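Local atomic coordinates of VirX1 (Cyanophage Syn10, PDB entry 6QGM), a protein that probably acts as a flavin-dependent halogenase of the tryptophan halogenase family, a viral enzyme that iodinates diverse substrates. Residues B[7-12]-B[32-37]. Residues are numbered along the deposited sequence; the frame is centred on the assembly and turned at random.
Sequences VAIVGG and IALIED
Four nearly straight backbone hydrogen bonds join parallel strands 7-10 and 32-36. Ala-33 N gives to Val-7 O and Ala-33 O receives Ile-9 N, both at 2.9 Å; farther along, Ile-9 O accepts Ile-35 N, and Ile-35 O takes Gly-11 N at 2.8 Å. Beta-branched Val-7, Ile-9 and Ile-32, which suit extended backbone, share one face with Leu-34. There Ile-9 and Ile-32 run side by side, CD1 of Ile-9 reaching CG2 of Ile-32 at 3.8 Å. With CG1 anti to its carbonyl carbon (chi1 -58°), Ile-9 turns CG2 to meet Leu-34 CD1, its chain crossing the leucine obliquely. Leu-34 CD2 bends on to Gly-12 CA (3.9 Å). OE1 of the extended Glu-36, positioned by Trp-17 NE1, which bonds it, lies 3.7 Å from Gly-12 CA, an approach suited to a residue without a side chain. Small Ala-8 and Ala-33 lie on the other face with Val-10 and Ile-35, their methyls letting Ile-35 CD1 and Lys-187, respectively, come close. Gly-11, whose positive phi (112°) suits glycine, opens a GxGxxG-like turn, consistent with a Rossmann-type dinucleotide-binding fold. Helix 14-26 packs over Ile-9, Ile-32 and Leu-34, completing a beta-alpha-beta unit whose strands lie between strands 221-224 and 187-198.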
loop_
_atom_site.group_PDB
_atom_site.type_symbol
_atom_site.label_atom_id
_atom_site.label_comp_id
_atom_site.label_asym_id
_atom_site.label_seq_id
_atom_site.Cartn_x
_atom_site.Cartn_y
_atom_site.Cartn_z
ATOM N N VAL B 7 38.530 -9.612 -1.762
ATOM C CA VAL B 7 37.786 -8.738 -2.710
ATOM C C VAL B 7 38.789 -8.153 -3.712
ATOM O O VAL B 7 39.866 -7.706 -3.282
ATOM C CB VAL B 7 36.997 -7.667 -1.936
ATOM C CG1 VAL B 7 36.450 -6.583 -2.851
ATOM C CG2 VAL B 7 35.874 -8.289 -1.116
ATOM N N ALA B 8 38.454 -8.204 -5.001
ATOM C CA ALA B 8 39.185 -7.549 -6.106
ATOM C C ALA B 8 38.307 -6.438 -6.694
ATOM O O ALA B 8 37.281 -6.756 -7.322
ATOM C CB ALA B 8 39.558 -8.565 -7.152
ATOM N N ILE B 9 38.686 -5.179 -6.468
ATOM C CA ILE B 9 38.003 -3.991 -7.058
ATOM C C ILE B 9 38.703 -3.663 -8.383
ATOM O O ILE B 9 39.916 -3.432 -8.361
ATOM C CB ILE B 9 38.023 -2.810 -6.074
ATOM C CG1 ILE B 9 37.340 -3.177 -4.752
ATOM C CG2 ILE B 9 37.379 -1.586 -6.700
ATOM C CD1 ILE B 9 37.866 -2.430 -3.540
ATOM N N VAL B 10 37.972 -3.668 -9.499
ATOM C CA VAL B 10 38.519 -3.245 -10.815
ATOM C C VAL B 10 38.048 -1.813 -11.076
ATOM O O VAL B 10 36.812 -1.585 -11.091
ATOM C CB VAL B 10 38.099 -4.200 -11.946
ATOM C CG1 VAL B 10 38.707 -3.811 -13.289
ATOM C CG2 VAL B 10 38.441 -5.647 -11.598
ATOM N N GLY B 11 39.009 -0.898 -11.254
ATOM C CA GLY B 11 38.762 0.542 -11.451
ATOM C C GLY B 11 39.261 1.350 -10.261
ATOM O O GLY B 11 39.025 0.933 -9.107
ATOM N N GLY B 12 39.902 2.483 -10.529
ATOM C CA GLY B 12 40.525 3.320 -9.489
ATOM C C GLY B 12 40.149 4.787 -9.603
ATOM O O GLY B 12 41.065 5.632 -9.500
ATOM N N ILE B 32 41.839 -7.138 0.570
ATOM C CA ILE B 32 41.350 -6.260 -0.534
ATOM C C ILE B 32 42.493 -5.956 -1.500
ATOM O O ILE B 32 43.597 -5.611 -1.023
ATOM C CB ILE B 32 40.737 -4.964 0.029
ATOM C CG1 ILE B 32 39.669 -5.261 1.086
ATOM C CG2 ILE B 32 40.200 -4.090 -1.103
ATOM C CD1 ILE B 32 39.315 -4.063 1.922
ATOM N N ALA B 33 42.224 -6.069 -2.803
ATOM C CA ALA B 33 43.112 -5.585 -3.884
ATOM C C ALA B 33 42.311 -4.644 -4.782
ATOM O O ALA B 33 41.081 -4.877 -4.946
ATOM C CB ALA B 33 43.677 -6.744 -4.653
ATOM N N LEU B 34 42.960 -3.593 -5.298
ATOM C CA LEU B 34 42.371 -2.687 -6.321
ATOM C C LEU B 34 43.242 -2.692 -7.576
ATOM O O LEU B 34 44.433 -2.336 -7.475
ATOM C CB LEU B 34 42.223 -1.268 -5.769
ATOM C CG LEU B 34 41.399 -0.338 -6.658
ATOM C CD1 LEU B 34 40.547 0.596 -5.832
ATOM C CD2 LEU B 34 42.280 0.434 -7.629
ATOM N N ILE B 35 42.638 -3.071 -8.706
ATOM C CA ILE B 35 43.286 -3.138 -10.046
ATOM C C ILE B 35 42.944 -1.848 -10.790
ATOM O O ILE B 35 41.738 -1.564 -10.988
ATOM C CB ILE B 35 42.820 -4.396 -10.800
ATOM C CG1 ILE B 35 43.256 -5.675 -10.077
ATOM C CG2 ILE B 35 43.292 -4.369 -12.237
ATOM C CD1 ILE B 35 42.307 -6.827 -10.247
ATOM N N GLU B 36 43.978 -1.102 -11.171
ATOM C CA GLU B 36 43.872 0.234 -11.805
ATOM C C GLU B 36 44.817 0.212 -13.008
ATOM O O GLU B 36 45.914 -0.347 -12.866
ATOM C CB GLU B 36 44.162 1.277 -10.724
ATOM C CG GLU B 36 44.611 2.637 -11.219
ATOM C CD GLU B 36 45.047 3.547 -10.081
ATOM O OE1 GLU B 36 44.171 4.017 -9.342
ATOM O OE2 GLU B 36 46.277 3.785 -9.917
ATOM N N ASP B 37 44.372 0.707 -14.168
ATOM C CA ASP B 37 45.167 0.782 -15.424
ATOM C C ASP B 37 45.952 2.091 -15.402
ATOM O O ASP B 37 45.353 3.164 -15.469
ATOM C CB ASP B 37 44.264 0.709 -16.653
ATOM C CG ASP B 37 44.998 0.617 -17.982
ATOM O OD1 ASP B 37 46.098 1.221 -18.098
ATOM O OD2 ASP B 37 44.455 -0.067 -18.895
#